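Local coordinates for protein afamin (Homo sapiens, PDB 6FAK) that carries hydrophobic molecules in body fluids, binds vitamin E and keeps lipidated Wnt proteins soluble and active, at residues I417-S422 with K496-P501; R413-A418 with N532-K537; N471-H476 with E490-D495; H409-L414 with K525-L530. All blocks are in the same frame, centred on the assembly; numbering follows the deposited sequence.

Interaction 1. Residues I417-S422 with K496-P501; sequences IAPQLS and KTYVPP
Pro419 sets its CB-CG edge down on one face of the Tyr498 ring, a CH-pi contact that joins two loops of the third albumin domain. One is the type I beta turn from Ala418 to Leu421, between helix 376-417 and helix 423-440. The other is the long loop after helix 485-490. Pro419 CB sits 3.5 Å from the centroid of the Tyr498 ring and only 4° off the ring normal. The next ring atom, Pro419 CG, lies over the root of the aromatic ring, 3.5 Å from Tyr498 CG. The ring is brought there by CG of Tyr498 standing anti to the backbone N (chi1 174°). Its opposite face is covered by the backbone N of Pro500, offset toward the rim.

Gln420 NE2 comes obliquely within 4.2 Å of Tyr498 CD1, with the amide plane steeply inclined to the ring at 82°. The polar end of Gln420 is engaged elsewhere: OE1 accepts from Asn471 ND2, and NE2 donates to Asp495 OD2. No direct hydrogen bond links the two segments. A water bridges them instead, donating to Pro419 O at 3.1 Å and lying 2.7 Å from Tyr498 OH.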
# COMPACT_ATOMS: atom_id res chain seq x y z
N ILE A 417 -16.77 10.16 -9.23
CA ILE A 417 -15.58 10.70 -9.80
C ILE A 417 -14.83 9.69 -10.68
O ILE A 417 -14.13 10.10 -11.59
CB ILE A 417 -14.60 11.38 -8.77
CG1 ILE A 417 -13.94 10.38 -7.89
CG2 ILE A 417 -15.29 12.49 -7.94
CD1 ILE A 417 -12.81 10.96 -7.09
N ALA A 418 -14.93 8.41 -10.36
CA ALA A 418 -14.19 7.31 -11.04
C ALA A 418 -15.10 6.12 -11.34
O ALA A 418 -14.82 5.00 -10.92
CB ALA A 418 -12.98 6.87 -10.20
N PRO A 419 -16.23 6.38 -12.03
CA PRO A 419 -17.23 5.33 -12.25
C PRO A 419 -16.73 4.21 -13.18
O PRO A 419 -17.36 3.15 -13.17
CB PRO A 419 -18.41 6.07 -12.87
CG PRO A 419 -17.77 7.23 -13.57
CD PRO A 419 -16.66 7.64 -12.65
N GLN A 420 -15.62 4.42 -13.90
CA GLN A 420 -15.07 3.44 -14.79
C GLN A 420 -14.37 2.30 -14.04
O GLN A 420 -14.15 1.22 -14.62
CB GLN A 420 -14.07 4.09 -15.78
CG GLN A 420 -14.68 5.14 -16.73
CD GLN A 420 -14.84 6.52 -16.12
OE1 GLN A 420 -14.33 6.81 -15.01
NE2 GLN A 420 -15.44 7.41 -16.87
N LEU A 421 -14.04 2.50 -12.77
CA LEU A 421 -13.47 1.39 -11.95
C LEU A 421 -14.49 0.31 -11.67
O LEU A 421 -15.67 0.54 -11.65
CB LEU A 421 -12.94 1.92 -10.62
CG LEU A 421 -11.80 2.92 -10.78
CD1 LEU A 421 -11.41 3.50 -9.46
CD2 LEU A 421 -10.60 2.33 -11.50
N SER A 422 -14.03 -0.93 -11.56
CA SER A 422 -14.90 -2.02 -11.13
C SER A 422 -15.49 -1.70 -9.73
O SER A 422 -14.88 -1.04 -8.86
CB SER A 422 -14.16 -3.35 -11.07
OG SER A 422 -13.22 -3.35 -10.04
N LYS A 496 -19.23 13.49 -15.88
CA LYS A 496 -20.57 13.51 -16.50
C LYS A 496 -20.67 12.88 -17.90
O LYS A 496 -21.75 12.76 -18.42
CB LYS A 496 -21.18 14.89 -16.53
CG LYS A 496 -21.70 15.34 -15.17
CD LYS A 496 -20.79 16.40 -14.61
CE LYS A 496 -21.09 16.75 -13.17
NZ LYS A 496 -19.80 17.21 -12.56
N THR A 497 -19.56 12.42 -18.45
CA THR A 497 -19.58 11.70 -19.72
C THR A 497 -19.92 10.20 -19.55
O THR A 497 -20.15 9.50 -20.53
CB THR A 497 -18.22 11.81 -20.43
OG1 THR A 497 -17.19 11.05 -19.75
CG2 THR A 497 -17.75 13.29 -20.53
N TYR A 498 -19.89 9.71 -18.31
CA TYR A 498 -20.06 8.31 -18.06
C TYR A 498 -21.47 7.83 -18.40
O TYR A 498 -22.44 8.45 -18.03
CB TYR A 498 -19.72 7.99 -16.59
CG TYR A 498 -20.00 6.57 -16.18
CD1 TYR A 498 -19.15 5.52 -16.52
CD2 TYR A 498 -21.10 6.28 -15.39
CE1 TYR A 498 -19.43 4.21 -16.09
CE2 TYR A 498 -21.38 4.98 -15.00
CZ TYR A 498 -20.53 3.97 -15.34
OH TYR A 498 -20.80 2.71 -14.87
N VAL A 499 -21.55 6.69 -19.07
CA VAL A 499 -22.79 5.94 -19.28
C VAL A 499 -22.56 4.48 -18.88
O VAL A 499 -21.66 3.84 -19.40
CB VAL A 499 -23.28 6.03 -20.77
CG1 VAL A 499 -24.55 5.18 -21.02
CG2 VAL A 499 -23.55 7.50 -21.13
N PRO A 500 -23.34 3.96 -17.91
CA PRO A 500 -23.10 2.61 -17.37
C PRO A 500 -23.50 1.53 -18.39
O PRO A 500 -24.31 1.81 -19.26
CB PRO A 500 -24.06 2.55 -16.18
CG PRO A 500 -25.18 3.45 -16.58
CD PRO A 500 -24.51 4.60 -17.28
N PRO A 501 -22.97 0.31 -18.26
CA PRO A 501 -23.58 -0.81 -18.94
C PRO A 501 -24.95 -1.13 -18.33
O PRO A 501 -25.33 -0.52 -17.34
CB PRO A 501 -22.61 -1.93 -18.64
CG PRO A 501 -22.25 -1.65 -17.19
CD PRO A 501 -22.10 -0.16 -17.13
O HOH W 1 -18.62 1.09 -15.04

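Interaction 2. Residues R413-A418 with N532-K537; sequences RLTKIA and NLVKLK
The last turns of helix 376-417 and helix 521-536 run in roughly the same direction, the axes of these short helical segments passing 9.3 Å apart at closest approach and crossing at -39°. Thr415 and Val534 face each other where the backbones come nearest. The methyl CG2 of Thr415 touches CG1 of Val534 at 3.7 Å, and the two side chains meet at a slant. Thr415 CG2 points across the gap because it stands anti to the backbone N. This leaves OG1 beside that N (chi1 -55°), where it bonds to Leu411 O of its own helix.

The same methyl meets the aliphatic stem of Lys535, with Thr415 CG2 3.8 Å from Lys535 CG. The lysine chain runs at about a right angle to the threonine and is extended beyond CG. Lys416 touches more lightly, its CG 4.2 Å from Val534 CG1. Leu545 of helix 542-560 also packs on Lys416 and Val534.

No hydrogen bond crosses between the segments. The interface is held by apolar contacts, to which both lysines give only methylene groups. Their buried amines are paired outside it, Lys535 NZ with Leu421 O and Thr423 OG1, and Lys416 NZ in a salt bridge with Asp542.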
# COMPACT_ATOMS: atom_id res chain seq x y z
N ARG A 413 -19.09 9.37 -3.48
CA ARG A 413 -18.15 10.35 -4.05
C ARG A 413 -17.15 9.69 -4.98
O ARG A 413 -16.97 10.18 -6.09
CB ARG A 413 -17.40 11.13 -2.96
CG ARG A 413 -18.20 12.35 -2.48
CD ARG A 413 -18.07 13.57 -3.44
NE ARG A 413 -19.20 13.66 -4.38
CZ ARG A 413 -19.16 14.19 -5.60
NH1 ARG A 413 -18.03 14.73 -6.08
NH2 ARG A 413 -20.24 14.20 -6.35
N LEU A 414 -16.54 8.61 -4.54
CA LEU A 414 -15.56 7.91 -5.33
C LEU A 414 -16.18 7.38 -6.64
O LEU A 414 -15.54 7.42 -7.70
CB LEU A 414 -14.91 6.75 -4.57
CG LEU A 414 -13.84 7.03 -3.50
CD1 LEU A 414 -13.71 5.79 -2.57
CD2 LEU A 414 -12.52 7.30 -4.20
N THR A 415 -17.37 6.79 -6.53
CA THR A 415 -18.05 6.22 -7.71
C THR A 415 -18.44 7.34 -8.72
O THR A 415 -18.28 7.16 -9.91
CB THR A 415 -19.26 5.35 -7.30
OG1 THR A 415 -18.82 4.33 -6.39
CG2 THR A 415 -19.84 4.68 -8.46
N LYS A 416 -18.89 8.48 -8.23
CA LYS A 416 -19.13 9.64 -9.09
C LYS A 416 -17.91 10.10 -9.90
O LYS A 416 -18.01 10.48 -11.12
CB LYS A 416 -19.65 10.84 -8.27
CG LYS A 416 -21.06 10.71 -7.75
CD LYS A 416 -22.10 10.90 -8.83
CE LYS A 416 -23.51 11.09 -8.26
NZ LYS A 416 -23.85 12.42 -7.66
N ILE A 417 -16.77 10.16 -9.23
CA ILE A 417 -15.58 10.70 -9.80
C ILE A 417 -14.83 9.69 -10.68
O ILE A 417 -14.13 10.10 -11.59
CB ILE A 417 -14.60 11.38 -8.77
CG1 ILE A 417 -13.94 10.38 -7.89
CG2 ILE A 417 -15.29 12.49 -7.94
CD1 ILE A 417 -12.81 10.96 -7.09
N ALA A 418 -14.93 8.41 -10.36
CA ALA A 418 -14.19 7.31 -11.04
C ALA A 418 -15.10 6.12 -11.34
O ALA A 418 -14.82 5.00 -10.92
CB ALA A 418 -12.98 6.87 -10.20
N ASN A 532 -22.99 0.01 -7.19
CA ASN A 532 -23.81 -0.29 -8.40
C ASN A 532 -24.99 0.68 -8.58
O ASN A 532 -25.28 1.15 -9.68
CB ASN A 532 -24.26 -1.76 -8.43
CG ASN A 532 -23.09 -2.72 -8.60
OD1 ASN A 532 -22.15 -2.42 -9.35
ND2 ASN A 532 -23.15 -3.87 -7.96
N LEU A 533 -25.63 1.03 -7.47
CA LEU A 533 -26.71 2.02 -7.50
C LEU A 533 -26.26 3.39 -8.02
O LEU A 533 -27.00 4.03 -8.85
CB LEU A 533 -27.33 2.17 -6.11
CG LEU A 533 -28.60 2.99 -6.05
CD1 LEU A 533 -29.74 2.32 -6.81
CD2 LEU A 533 -28.93 3.22 -4.58
N VAL A 534 -25.08 3.82 -7.56
CA VAL A 534 -24.52 5.10 -7.94
C VAL A 534 -24.15 5.07 -9.43
O VAL A 534 -24.37 6.06 -10.11
CB VAL A 534 -23.31 5.56 -7.08
CG1 VAL A 534 -22.76 6.85 -7.59
CG2 VAL A 534 -23.71 5.81 -5.63
N LYS A 535 -23.61 3.96 -9.92
CA LYS A 535 -23.32 3.82 -11.37
C LYS A 535 -24.62 3.91 -12.13
O LYS A 535 -24.75 4.67 -13.11
CB LYS A 535 -22.64 2.49 -11.68
CG LYS A 535 -21.18 2.45 -11.25
CD LYS A 535 -20.54 1.12 -11.51
CE LYS A 535 -19.09 1.17 -11.14
NZ LYS A 535 -18.42 -0.10 -11.42
N LEU A 536 -25.60 3.14 -11.67
CA LEU A 536 -26.89 3.09 -12.37
C LEU A 536 -27.58 4.49 -12.45
O LEU A 536 -28.04 4.91 -13.51
CB LEU A 536 -27.80 2.07 -11.75
CG LEU A 536 -29.23 2.09 -12.36
CD1 LEU A 536 -29.26 1.70 -13.82
CD2 LEU A 536 -30.13 1.19 -11.52
N LYS A 537 -27.56 5.21 -11.34
CA LYS A 537 -28.22 6.49 -11.16
C LYS A 537 -27.21 7.64 -10.99
O LYS A 537 -27.41 8.54 -10.16
CB LYS A 537 -29.10 6.38 -9.91
CG LYS A 537 -30.16 5.28 -9.97
CD LYS A 537 -31.15 5.56 -11.07
CE LYS A 537 -32.52 4.95 -10.75
NZ LYS A 537 -33.23 4.62 -12.01

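Interaction 3. Residues N471-H476 with E490-D495; sequences NPAVDH and ESLKAD
Asn471 ND2, beside the carboxylate of Asp495, is gripped by two acceptors, Gln420 OE1 and Ile417 O. Across the contact, Asp495 OD2 lies 3.4 Å from Asn471 CB and accepts a hydrogen bond from Gln420 NE2. The other oxygen, OD1, is bonded to Thr497 OG1, so partners outside this contact hold both ends of the carboxylate. The Asp495 carboxylate and the Asn471 amide stand nearly perpendicular, their planes 84° apart. They touch without a hydrogen bond.

Asn471 is the N-cap of helix 472-479. Its OD1 accepts from Val474 N at 3.0 Å, with a nearly straight N-H...O angle of 172°. The donor is tilted 27° from the carbonyl plane. The amide reaches that N-H because chi1 folds it back over its own backbone. Bonds at both its oxygen and its nitrogen fix its rotation.

The apolar half of the contact is one leucine against the first turn of the helix. Leu492 CD2 meets Ala473 CB at 3.9 Å, and Leu492 CD1 lies 4.1 Å from Val474 CG2. Leucine and valine cross at about a right angle. Ala473 is on the exposed side, whereas Val474 is buried.

The N-capped helix also carries the adjacent cysteines Cys477 and Cys478. Cys477-Cys488 ties it to helix 485-490, just ahead of the loop, and Cys462-Cys478 to helix 446-462, the paired disulfides typical of the albumin fold.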
# COMPACT_ATOMS: atom_id res chain seq x y z
N ASN A 471 -10.11 8.12 -16.29
CA ASN A 471 -10.75 9.17 -17.03
C ASN A 471 -9.81 10.37 -16.95
O ASN A 471 -8.89 10.38 -16.10
CB ASN A 471 -12.19 9.45 -16.53
CG ASN A 471 -12.25 9.93 -15.08
OD1 ASN A 471 -11.58 10.91 -14.71
ND2 ASN A 471 -13.09 9.26 -14.26
N PRO A 472 -10.03 11.40 -17.82
CA PRO A 472 -9.00 12.40 -17.91
C PRO A 472 -8.74 13.17 -16.61
O PRO A 472 -7.59 13.43 -16.29
CB PRO A 472 -9.47 13.33 -19.07
CG PRO A 472 -10.45 12.51 -19.86
CD PRO A 472 -11.06 11.53 -18.89
N ALA A 473 -9.79 13.45 -15.83
CA ALA A 473 -9.62 14.22 -14.59
C ALA A 473 -8.87 13.41 -13.51
O ALA A 473 -7.93 13.89 -12.88
CB ALA A 473 -11.00 14.68 -14.05
N VAL A 474 -9.23 12.14 -13.36
CA VAL A 474 -8.52 11.22 -12.44
C VAL A 474 -7.05 11.03 -12.88
O VAL A 474 -6.12 11.07 -12.02
CB VAL A 474 -9.23 9.84 -12.36
CG1 VAL A 474 -8.34 8.83 -11.63
CG2 VAL A 474 -10.55 9.95 -11.65
N ASP A 475 -6.84 10.83 -14.19
CA ASP A 475 -5.49 10.58 -14.74
C ASP A 475 -4.60 11.80 -14.50
O ASP A 475 -3.43 11.64 -14.11
CB ASP A 475 -5.51 10.25 -16.22
CG ASP A 475 -6.25 8.95 -16.54
OD1 ASP A 475 -6.65 8.21 -15.59
OD2 ASP A 475 -6.45 8.70 -17.75
N HIS A 476 -5.18 12.99 -14.65
CA HIS A 476 -4.48 14.24 -14.35
C HIS A 476 -4.03 14.23 -12.86
O HIS A 476 -2.86 14.54 -12.54
CB HIS A 476 -5.35 15.48 -14.64
CG HIS A 476 -4.67 16.74 -14.29
ND1 HIS A 476 -3.68 17.28 -15.09
CD2 HIS A 476 -4.68 17.48 -13.15
CE1 HIS A 476 -3.16 18.33 -14.48
NE2 HIS A 476 -3.74 18.46 -13.30
N GLU A 490 -9.62 15.67 -4.16
CA GLU A 490 -10.68 16.40 -3.44
C GLU A 490 -11.35 17.48 -4.26
O GLU A 490 -12.46 17.84 -3.95
CB GLU A 490 -10.15 17.05 -2.13
CG GLU A 490 -9.49 16.15 -1.08
CD GLU A 490 -10.31 14.95 -0.67
OE1 GLU A 490 -11.53 15.09 -0.49
OE2 GLU A 490 -9.71 13.87 -0.49
N SER A 491 -10.69 18.01 -5.27
CA SER A 491 -11.26 19.01 -6.12
C SER A 491 -12.12 18.48 -7.30
O SER A 491 -12.72 19.28 -7.98
CB SER A 491 -10.14 19.90 -6.67
OG SER A 491 -9.47 19.29 -7.79
N LEU A 492 -12.12 17.17 -7.55
CA LEU A 492 -12.75 16.61 -8.74
C LEU A 492 -14.26 16.63 -8.64
O LEU A 492 -14.81 16.44 -7.60
CB LEU A 492 -12.29 15.17 -8.99
CG LEU A 492 -10.80 14.97 -9.30
CD1 LEU A 492 -10.50 13.53 -9.69
CD2 LEU A 492 -10.32 15.93 -10.39
N LYS A 493 -14.91 16.80 -9.78
CA LYS A 493 -16.35 16.72 -9.88
C LYS A 493 -16.69 15.39 -10.56
O LYS A 493 -15.81 14.73 -11.07
CB LYS A 493 -16.84 17.91 -10.70
CG LYS A 493 -16.57 19.23 -9.97
CD LYS A 493 -16.74 20.41 -10.90
CE LYS A 493 -16.79 21.74 -10.15
NZ LYS A 493 -17.46 22.81 -10.95
N ALA A 494 -17.96 15.02 -10.53
CA ALA A 494 -18.42 13.78 -11.15
C ALA A 494 -18.01 13.73 -12.63
O ALA A 494 -17.92 14.76 -13.31
CB ALA A 494 -19.95 13.65 -10.97
N ASP A 495 -17.71 12.53 -13.14
CA ASP A 495 -17.48 12.41 -14.57
C ASP A 495 -18.80 12.37 -15.34
O ASP A 495 -19.40 11.30 -15.51
CB ASP A 495 -16.65 11.18 -14.92
CG ASP A 495 -16.32 11.11 -16.39
OD1 ASP A 495 -16.94 11.85 -17.22
OD2 ASP A 495 -15.43 10.31 -16.75

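Interaction 4. Residues H409-L414 with K525-L530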
# COMPACT_ATOMS: atom_id res chain seq x y z
N HIS A 409 -20.75 7.71 2.30
CA HIS A 409 -20.48 9.01 1.69
C HIS A 409 -19.26 8.94 0.73
O HIS A 409 -19.32 9.50 -0.40
CB HIS A 409 -20.29 10.12 2.74
CG HIS A 409 -21.56 10.52 3.44
ND1 HIS A 409 -21.87 11.83 3.74
CD2 HIS A 409 -22.62 9.78 3.88
CE1 HIS A 409 -23.05 11.89 4.33
NE2 HIS A 409 -23.53 10.66 4.44
N TYR A 410 -18.23 8.24 1.14
CA TYR A 410 -17.03 8.02 0.32
C TYR A 410 -17.27 7.16 -0.94
O TYR A 410 -16.72 7.45 -2.02
CB TYR A 410 -15.85 7.47 1.14
CG TYR A 410 -15.19 8.55 1.98
CD1 TYR A 410 -14.81 9.77 1.42
CD2 TYR A 410 -14.90 8.36 3.33
CE1 TYR A 410 -14.21 10.77 2.16
CE2 TYR A 410 -14.31 9.38 4.09
CZ TYR A 410 -13.99 10.58 3.49
OH TYR A 410 -13.37 11.59 4.17
N LEU A 411 -18.07 6.13 -0.76
CA LEU A 411 -18.45 5.26 -1.87
C LEU A 411 -19.23 6.04 -2.91
O LEU A 411 -18.99 5.88 -4.10
CB LEU A 411 -19.24 4.04 -1.33
CG LEU A 411 -18.39 3.05 -0.54
CD1 LEU A 411 -19.34 1.99 -0.01
CD2 LEU A 411 -17.31 2.38 -1.36
N ILE A 412 -20.17 6.87 -2.49
CA ILE A 412 -20.90 7.73 -3.44
C ILE A 412 -19.93 8.67 -4.22
O ILE A 412 -19.92 8.72 -5.47
CB ILE A 412 -22.02 8.57 -2.72
CG1 ILE A 412 -23.15 7.63 -2.23
CG2 ILE A 412 -22.60 9.61 -3.68
CD1 ILE A 412 -24.18 8.26 -1.30
N ARG A 413 -19.09 9.37 -3.48
CA ARG A 413 -18.15 10.35 -4.05
C ARG A 413 -17.15 9.69 -4.98
O ARG A 413 -16.97 10.18 -6.09
CB ARG A 413 -17.40 11.13 -2.96
CG ARG A 413 -18.20 12.35 -2.48
CD ARG A 413 -18.07 13.57 -3.44
NE ARG A 413 -19.20 13.66 -4.38
CZ ARG A 413 -19.16 14.19 -5.60
NH1 ARG A 413 -18.03 14.73 -6.08
NH2 ARG A 413 -20.24 14.20 -6.35
N LEU A 414 -16.54 8.61 -4.54
CA LEU A 414 -15.56 7.91 -5.33
C LEU A 414 -16.18 7.38 -6.64
O LEU A 414 -15.54 7.42 -7.70
CB LEU A 414 -14.91 6.75 -4.57
CG LEU A 414 -13.84 7.03 -3.50
CD1 LEU A 414 -13.71 5.79 -2.57
CD2 LEU A 414 -12.52 7.30 -4.20
N LYS A 525 -21.32 -6.85 0.56
CA LYS A 525 -22.55 -6.89 -0.24
C LYS A 525 -23.34 -5.60 -0.24
O LYS A 525 -23.85 -5.16 -1.29
CB LYS A 525 -23.45 -8.04 0.25
CG LYS A 525 -24.98 -7.86 0.10
CD LYS A 525 -25.48 -7.96 -1.35
CE LYS A 525 -26.77 -7.16 -1.62
NZ LYS A 525 -27.29 -7.31 -3.02
N THR A 526 -23.53 -5.03 0.94
CA THR A 526 -24.13 -3.71 1.07
C THR A 526 -23.34 -2.63 0.29
O THR A 526 -23.93 -1.78 -0.40
CB THR A 526 -24.22 -3.33 2.55
OG1 THR A 526 -25.08 -4.28 3.18
CG2 THR A 526 -24.76 -1.88 2.76
N ASP A 527 -22.01 -2.70 0.42
CA ASP A 527 -21.11 -1.75 -0.21
C ASP A 527 -21.21 -1.85 -1.74
O ASP A 527 -21.25 -0.83 -2.43
CB ASP A 527 -19.68 -1.94 0.29
CG ASP A 527 -19.49 -1.52 1.74
OD1 ASP A 527 -20.41 -0.99 2.41
OD2 ASP A 527 -18.37 -1.69 2.25
N ARG A 528 -21.27 -3.07 -2.25
CA ARG A 528 -21.42 -3.28 -3.68
C ARG A 528 -22.72 -2.80 -4.22
O ARG A 528 -22.75 -2.23 -5.30
CB ARG A 528 -21.29 -4.74 -4.11
CG ARG A 528 -19.95 -5.37 -3.85
CD ARG A 528 -20.09 -6.81 -4.34
NE ARG A 528 -18.92 -7.60 -4.01
CZ ARG A 528 -18.81 -8.53 -3.06
NH1 ARG A 528 -19.86 -8.86 -2.29
NH2 ARG A 528 -17.65 -9.16 -2.89
N PHE A 529 -23.78 -3.02 -3.45
CA PHE A 529 -25.11 -2.47 -3.81
C PHE A 529 -25.08 -0.96 -4.02
O PHE A 529 -25.58 -0.44 -5.05
CB PHE A 529 -26.16 -2.91 -2.75
CG PHE A 529 -27.51 -2.29 -2.95
CD1 PHE A 529 -27.81 -1.05 -2.38
CD2 PHE A 529 -28.47 -2.94 -3.68
CE1 PHE A 529 -29.04 -0.44 -2.59
CE2 PHE A 529 -29.71 -2.33 -3.92
CZ PHE A 529 -29.99 -1.06 -3.36
N LEU A 530 -24.49 -0.25 -3.05
CA LEU A 530 -24.42 1.20 -3.12
C LEU A 530 -23.64 1.70 -4.34
O LEU A 530 -24.10 2.62 -5.03
CB LEU A 530 -23.87 1.80 -1.87
CG LEU A 530 -23.77 3.32 -1.86
CD1 LEU A 530 -25.04 4.10 -2.15
CD2 LEU A 530 -23.26 3.74 -0.50
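Leu411, Ile412 and Leu530, with Asp527, form the packed part of this contact. Leu530 lies on two consecutive residues of helix 376-417. Its CD1 meets Ile412 CG1 at 4.0 Å, and its CD2 lies 4.1 Å from Leu411 CB. CG of Leu530, anti to the backbone N (chi1 -180°), carries the fork toward helix 376-417, and chi2 sets one methyl toward each neighbour. Ile412 and Leu530 cross at about a right angle, and both are buried. Val534, one turn further along helix 521-536, also touches Ile412.

One turn before Leu530, the contact becomes mixed in character. Leu411 CD1 rests on the carboxylate carbon of Asp527, 3.9 Å from its CG, again with the side chains nearly perpendicular. Asp527 is buried too, but its OD1 is held by a salt bridge to Lys407 NZ and a hydrogen bond from Gln523 NE2. The salt bridge probably offsets much of the charge beneath the methyl.

The looser side is at His409. This exposed residue directs its CB away from the other helix and makes no contact across. Its side chain touches Gln546 of helix 542-560.

The axes of these short helical segments pass 10.2 Å apart and run in the same general direction, inclined at -37°, without hydrogen bonds between the segments. Such side-chain packing between long helices is characteristic of the all-helical albumin fold, here within its third domain.

How the interactions relate
Interactions 2 and 4 hold the same pair, helix 376-417 and helix 521-536, at successive levels. Both are buried, and neither has a hydrogen bond across it. Interaction 4 is richer in branched aliphatic side chains, while interaction 2 uses methyls and lysine stems near the helix ends. Interactions 1 and 3 are only partly buried and join loops or a short helix. Their apolar contacts, a proline on an aromatic face and a leucine on a helical turn, sit among polar groups. Interaction 1 is joined to interaction 3 through Gln420 and to interaction 2 through Lys535. A backbone hydrogen bond between Lys416 O and Asp495 N links interactions 2 and 3.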